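Local atomic coordinates of putative isocitrate dehydrogenase, NAD-dependent (Methylococcus capsulatus, PDB entry 6LKY), a protein that probably catalyses the NAD-dependent oxidative decarboxylation of isocitrate with the help of magnesium. Residues G245-F259 with N276-H290. The protein carries 1 engineered substitution. Residues are numbered along the deposited sequence; the frame is centred on the assembly and turned at random.
With NAD (nicotinamide-adenine-dinucleotide), chain C; ACE (acetyl group), chain D.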
loop_
_atom_site.group_PDB
_atom_site.type_symbol
_atom_site.label_atom_id
_atom_site.label_comp_id
_atom_site.label_asym_id
_atom_site.label_seq_id
_atom_site.Cartn_x
_atom_site.Cartn_y
_atom_site.Cartn_z
ATOM N N GLY A 245 7.361 14.523 6.051
ATOM C CA GLY A 245 8.263 15.505 6.627
ATOM C C GLY A 245 8.830 15.109 7.969
ATOM O O GLY A 245 9.762 15.769 8.445
ATOM N N LEU A 246 8.305 14.037 8.578
ATOM C CA LEU A 246 8.649 13.662 9.938
ATOM C C LEU A 246 9.513 12.415 10.067
ATOM O O LEU A 246 10.135 12.236 11.116
ATOM C CB LEU A 246 7.364 13.442 10.754
ATOM C CG LEU A 246 6.389 14.620 10.795
ATOM C CD1 LEU A 246 5.061 14.219 11.430
ATOM C CD2 LEU A 246 7.001 15.784 11.567
ATOM N N THR A 247 9.577 11.549 9.055
ATOM C CA THR A 247 9.989 10.163 9.269
ATOM C C THR A 247 11.335 9.860 8.632
ATOM O O THR A 247 11.615 10.293 7.510
ATOM C CB THR A 247 8.950 9.172 8.722
ATOM O OG1 THR A 247 8.457 9.625 7.457
ATOM C CG2 THR A 247 7.782 9.041 9.680
ATOM N N ALA A 248 12.143 9.062 9.337
ATOM C CA ALA A 248 13.503 8.759 8.929
ATOM C C ALA A 248 13.714 7.257 8.797
ATOM O O ALA A 248 12.941 6.447 9.310
ATOM C CB ALA A 248 14.518 9.342 9.917
ATOM N N GLY A 249 14.776 6.901 8.080
ATOM C CA GLY A 249 15.130 5.523 7.829
ATOM C C GLY A 249 16.626 5.306 7.925
ATOM O O GLY A 249 17.420 6.192 7.571
ATOM N N ALA A 250 17.008 4.150 8.466
ATOM C CA ALA A 250 18.393 3.698 8.522
ATOM C C ALA A 250 18.585 2.493 7.612
ATOM O O ALA A 250 17.846 1.514 7.726
ATOM C CB ALA A 250 18.784 3.320 9.949
ATOM N N ASN A 251 19.569 2.558 6.718
ATOM C CA ASN A 251 19.969 1.438 5.871
ATOM C C ASN A 251 21.197 0.780 6.493
ATOM O O ASN A 251 22.287 1.361 6.487
ATOM C CB ASN A 251 20.274 1.904 4.445
ATOM C CG ASN A 251 19.115 2.662 3.806
ATOM O OD1 ASN A 251 18.275 2.075 3.120
ATOM N ND2 ASN A 251 19.082 3.974 4.003
ATOM N N ILE A 252 21.020 -0.425 7.026
ATOM C CA ILE A 252 22.038 -1.124 7.801
ATOM C C ILE A 252 22.533 -2.356 7.050
ATOM O O ILE A 252 21.736 -3.211 6.629
ATOM C CB ILE A 252 21.497 -1.537 9.180
ATOM C CG1 ILE A 252 20.850 -0.343 9.885
ATOM C CG2 ILE A 252 22.610 -2.175 10.014
ATOM C CD1 ILE A 252 21.808 0.821 10.125
ATOM N N GLY A 253 23.857 -2.455 6.918
ATOM C CA GLY A 253 24.537 -3.692 6.613
ATOM C C GLY A 253 25.542 -4.005 7.713
ATOM O O GLY A 253 25.704 -3.249 8.674
ATOM N N THR A 254 26.220 -5.144 7.556
ATOM C CA THR A 254 27.187 -5.549 8.571
ATOM C C THR A 254 28.369 -4.589 8.647
ATOM O O THR A 254 28.956 -4.416 9.721
ATOM C CB THR A 254 27.695 -6.964 8.290
ATOM O OG1 THR A 254 28.409 -6.976 7.045
ATOM C CG2 THR A 254 26.539 -7.942 8.223
ATOM N N ASP A 255 28.723 -3.951 7.532
ATOM C CA ASP A 255 29.953 -3.182 7.432
ATOM C C ASP A 255 29.737 -1.699 7.180
ATOM O O ASP A 255 30.723 -0.955 7.085
ATOM C CB ASP A 255 30.830 -3.746 6.305
ATOM C CG ASP A 255 31.581 -4.977 6.723
ATOM O OD1 ASP A 255 31.586 -5.283 7.935
ATOM O OD2 ASP A 255 32.157 -5.643 5.840
ATOM N N ALA A 256 28.494 -1.247 7.049
ATOM C CA ALA A 256 28.259 0.142 6.699
ATOM C C ALA A 256 26.824 0.489 7.047
ATOM O O ALA A 256 25.986 -0.393 7.261
ATOM C CB ALA A 256 28.555 0.417 5.217
ATOM N N ALA A 257 26.551 1.790 7.096
ATOM C CA ALA A 257 25.224 2.278 7.426
ATOM C C ALA A 257 25.021 3.624 6.754
ATOM O O ALA A 257 25.947 4.441 6.691
ATOM C CB ALA A 257 25.029 2.407 8.943
ATOM N N LEU A 258 23.803 3.850 6.263
ATOM C CA LEU A 258 23.459 5.072 5.549
ATOM C C LEU A 258 22.117 5.583 6.056
ATOM O O LEU A 258 21.119 4.854 6.034
ATOM C CB LEU A 258 23.427 4.813 4.038
ATOM C CG LEU A 258 23.101 5.988 3.099
ATOM C CD1 LEU A 258 23.812 5.806 1.766
ATOM C CD2 LEU A 258 21.590 6.135 2.885
ATOM N N PHE A 259 22.076 6.840 6.483
ATOM C CA PHE A 259 20.901 7.374 7.157
ATOM C C PHE A 259 20.248 8.442 6.292
ATOM O O PHE A 259 20.945 9.221 5.634
ATOM C CB PHE A 259 21.290 7.898 8.549
ATOM C CG PHE A 259 21.900 6.833 9.402
ATOM C CD1 PHE A 259 23.247 6.532 9.292
ATOM C CD2 PHE A 259 21.110 6.070 10.242
ATOM C CE1 PHE A 259 23.803 5.517 10.041
ATOM C CE2 PHE A 259 21.657 5.050 10.995
ATOM C CZ PHE A 259 22.998 4.765 10.892
ATOM N N ASN A 276 9.697 20.671 5.625
ATOM C CA ASN A 276 9.900 20.241 7.001
ATOM C C ASN A 276 11.244 19.540 7.138
ATOM O O ASN A 276 11.495 18.558 6.429
ATOM C CB ASN A 276 8.781 19.308 7.438
ATOM C CG ASN A 276 8.748 19.103 8.934
ATOM O OD1 ASN A 276 9.762 19.273 9.627
ATOM N ND2 ASN A 276 7.576 18.737 9.449
ATOM N N PRO A 277 12.135 20.003 8.014
ATOM C CA PRO A 277 13.437 19.352 8.173
ATOM C C PRO A 277 13.449 18.241 9.205
ATOM O O PRO A 277 14.502 17.629 9.417
ATOM C CB PRO A 277 14.334 20.519 8.618
ATOM C CG PRO A 277 13.406 21.403 9.408
ATOM C CD PRO A 277 12.041 21.264 8.774
ATOM N N THR A 278 12.299 17.972 9.822
ATOM C CA THR A 278 12.226 17.006 10.913
ATOM C C THR A 278 12.754 15.643 10.493
ATOM O O THR A 278 13.532 15.022 11.223
ATOM C CB THR A 278 10.784 16.886 11.391
ATOM O OG1 THR A 278 10.309 18.178 11.786
ATOM C CG2 THR A 278 10.672 15.888 12.545
ATOM N N ALA A 279 12.320 15.149 9.327
ATOM C CA ALA A 279 12.736 13.819 8.886
ATOM C C ALA A 279 14.254 13.724 8.780
ATOM O O ALA A 279 14.865 12.768 9.274
ATOM C CB ALA A 279 12.077 13.477 7.549
ATOM N N MET A 280 14.885 14.725 8.157
ATOM C CA MET A 280 16.342 14.705 8.037
ATOM C C MET A 280 17.011 14.803 9.403
ATOM O O MET A 280 18.021 14.132 9.662
ATOM C CB MET A 280 16.814 15.843 7.134
ATOM C CG MET A 280 18.182 15.575 6.526
ATOM S SD MET A 280 18.092 14.266 5.272
ATOM C CE MET A 280 19.447 13.195 5.775
ATOM N N ILE A 281 16.443 15.610 10.301
ATOM C CA ILE A 281 17.008 15.745 11.639
ATOM C C ILE A 281 16.900 14.427 12.409
ATOM O O ILE A 281 17.855 14.004 13.070
ATOM C CB ILE A 281 16.330 16.932 12.355
ATOM C CG1 ILE A 281 16.798 18.244 11.712
ATOM C CG2 ILE A 281 16.681 16.965 13.814
ATOM C CD1 ILE A 281 15.786 19.376 11.773
ATOM N N MET A 282 15.760 13.728 12.287
ATOM C CA MET A 282 15.592 12.416 12.919
ATOM C C MET A 282 16.531 11.385 12.309
ATOM O O MET A 282 17.033 10.501 13.017
ATOM C CB MET A 282 14.142 11.938 12.800
ATOM C CG MET A 282 13.111 12.730 13.611
ATOM S SD MET A 282 13.468 12.780 15.396
ATOM C CE MET A 282 13.046 11.087 15.846
ATOM N N ALA A 283 16.787 11.479 10.999
ATOM C CA ALA A 283 17.806 10.623 10.400
ATOM C C ALA A 283 19.157 10.869 11.054
ATOM O O ALA A 283 19.906 9.923 11.338
ATOM C CB ALA A 283 17.885 10.855 8.883
ATOM N N GLY A 284 19.477 12.140 11.306
ATOM C CA GLY A 284 20.675 12.463 12.065
ATOM C C GLY A 284 20.683 11.831 13.447
ATOM O O GLY A 284 21.709 11.328 13.903
ATOM N N ALA A 285 19.553 11.889 14.149
ATOM C CA ALA A 285 19.470 11.229 15.454
ATOM C C ALA A 285 19.785 9.740 15.340
ATOM O O ALA A 285 20.578 9.194 16.123
ATOM C CB ALA A 285 18.088 11.441 16.082
ATOM N N MET A 286 19.164 9.061 14.365
ATOM C CA MET A 286 19.405 7.627 14.195
ATOM C C MET A 286 20.873 7.363 13.896
ATOM O O MET A 286 21.465 6.405 14.417
ATOM C CB MET A 286 18.537 7.064 13.063
ATOM C CG MET A 286 17.037 7.096 13.292
ATOM S SD MET A 286 16.142 6.204 11.984
ATOM C CE MET A 286 16.478 4.513 12.474
ATOM N N MET A 287 21.477 8.215 13.060
ATOM C CA MET A 287 22.892 8.083 12.748
ATOM C C MET A 287 23.746 8.252 14.005
ATOM O O MET A 287 24.663 7.461 14.258
ATOM C CB MET A 287 23.285 9.114 11.688
ATOM C CG MET A 287 24.728 9.008 11.215
ATOM S SD MET A 287 25.096 10.079 9.806
ATOM C CE MET A 287 24.882 11.708 10.536
ATOM N N LEU A 288 23.448 9.275 14.814
ATOM C CA LEU A 288 24.229 9.502 16.032
ATOM C C LEU A 288 24.148 8.302 16.960
ATOM O O LEU A 288 25.169 7.844 17.484
ATOM C CB LEU A 288 23.762 10.769 16.760
ATOM C CG LEU A 288 24.072 12.110 16.081
ATOM C CD1 LEU A 288 23.986 13.278 17.055
ATOM C CD2 LEU A 288 25.423 12.075 15.399
ATOM N N GLU A 289 22.944 7.751 17.136
ATOM C CA GLU A 289 22.799 6.555 17.958
ATOM C C GLU A 289 23.640 5.408 17.416
ATOM O O GLU A 289 24.345 4.729 18.172
ATOM C CB GLU A 289 21.334 6.140 18.035
ATOM C CG GLU A 289 21.125 4.842 18.786
ATOM C CD GLU A 289 19.895 4.096 18.315
ATOM O OE1 GLU A 289 20.057 3.022 17.694
ATOM O OE2 GLU A 289 18.769 4.590 18.551
ATOM N N HIS A 290 23.582 5.178 16.101
ATOM C CA HIS A 290 24.343 4.077 15.511
ATOM C C HIS A 290 25.849 4.192 15.781
ATOM O O HIS A 290 26.518 3.180 16.006
ATOM C CB HIS A 290 24.083 3.995 14.011
ATOM C CG HIS A 290 24.737 2.820 13.357
ATOM N ND1 HIS A 290 24.222 1.541 13.438
ATOM C CD2 HIS A 290 25.872 2.726 12.623
ATOM C CE1 HIS A 290 25.011 0.713 12.773
ATOM N NE2 HIS A 290 26.020 1.405 12.271
HETATM P PA NAD C . 8.165 13.120 -2.482
HETATM O O1A NAD C . 9.354 13.859 -3.046
HETATM O O2A NAD C . 8.501 12.488 -1.165
HETATM O O5B NAD C . 6.922 14.123 -2.384
HETATM C C5B NAD C . 5.662 13.607 -1.962
HETATM C C4B NAD C . 4.872 14.723 -1.307
HETATM O O4B NAD C . 5.428 14.916 0.009
HETATM C C3B NAD C . 5.039 16.013 -2.099
HETATM O O3B NAD C . 3.811 16.723 -2.165
HETATM C C2B NAD C . 6.068 16.787 -1.290
HETATM O O2B NAD C . 5.956 18.214 -1.404
HETATM C C1B NAD C . 5.872 16.267 0.127
HETATM N N9A NAD C . 7.188 16.396 0.735
HETATM C C8A NAD C . 8.026 15.197 0.923
HETATM N N7A NAD C . 9.091 15.805 1.743
HETATM C C5A NAD C . 8.344 16.488 2.794
HETATM C C6A NAD C . 9.110 17.688 3.325
HETATM N N6A NAD C . 10.226 17.209 4.156
HETATM N N1A NAD C . 8.180 18.470 4.153
HETATM C C2A NAD C . 7.030 19.028 3.415
HETATM N N3A NAD C . 6.934 18.474 2.062
HETATM C C4A NAD C . 7.139 17.028 2.063
HETATM O O3 NAD C . 7.723 11.919 -3.452
HETATM P PN NAD C . 7.552 11.997 -5.037
HETATM O O1N NAD C . 7.070 13.323 -5.533
HETATM O O2N NAD C . 6.601 10.866 -5.393
HETATM O O5D NAD C . 9.004 11.710 -5.664
HETATM C C5D NAD C . 9.901 12.796 -5.951
HETATM C C4D NAD C . 11.291 12.242 -6.234
HETATM O O4D NAD C . 11.930 11.788 -5.027
HETATM C C3D NAD C . 11.229 11.053 -7.195
HETATM O O3D NAD C . 12.228 11.254 -8.191
HETATM C C2D NAD C . 11.584 9.871 -6.312
HETATM O O2D NAD C . 12.274 8.824 -6.992
HETATM C C1D NAD C . 12.497 10.487 -5.262
HETATM N N1N NAD C . 12.563 9.571 -4.095
HETATM C C2N NAD C . 13.686 9.831 -3.205
HETATM C C3N NAD C . 13.709 8.683 -2.221
HETATM C C7N NAD C . 15.050 8.522 -1.499
HETATM O O7N NAD C . 14.886 8.126 -0.143
HETATM N N7N NAD C . 15.882 9.715 -1.643
HETATM C C4N NAD C . 12.498 8.639 -1.302
HETATM C C5N NAD C . 11.196 8.796 -2.061
HETATM C C6N NAD C . 11.242 9.478 -3.432
HETATM C C ACE D . 4.081 15.964 3.873
HETATM O O ACE D . 5.061 15.956 4.622
HETATM C CH3 ACE D . 3.337 14.706 3.560
#
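Phe259 lies flat against the helix 278-290, one ring face turned to Met287, whose CA stands 3.5 Å from the ring centroid and only 4° off its normal, a CH-pi contact. Beside it, Met287 CG touches Phe259 CD1 at 3.5 Å and the sulfur adds an oblique Met-aromatic contact. With CG anti to the carbonyl carbon (chi1 -59°), the phenyl group extends along the helix until CZ meets His290 CB at 3.4 Å. The imidazole of His290 in turn offers a face to Ala257 CB, 4.0 Å from its centroid, while its plane is inclined at 52° to the phenyl ring. With an alanine in place of Phe259, a gap would probably open between strand and helix, and Met287 and His290 would lose their aromatic partner.

Small apolar residues bring the neighbouring strand close. Ala248 CB reaches Ala283 N at 3.3 Å, and the short alanine side chain suits this close approach to the helix backbone. Next to it, Met286, bent at its last torsion, carries its methyl to Ala250 CB.

Polar contacts gather where the helix begins. Ala279 N donates to Gly245 O (2.8 Å), from above the carbonyl plane, and Asn276 caps the helix by accepting from Thr278 N through OD1. Gly245 suits its place because a CB there would run into Asn276 CB. Gly245 N donates a hydrogen bond to the oxygen of an acetyl group that probably came from the crystallisation liquor, and Asn276 O accepts from N6A of the NAD adenine (2.9 Å).

The hairpin belongs to the large mixed sheet of the isocitrate/isopropylmalate dehydrogenase fold. Apolar surfaces and aromatic faces thus join sheet to helix, whereas just before the helix the carbonyl of Asn276 holds the adenine amino group of the cofactor.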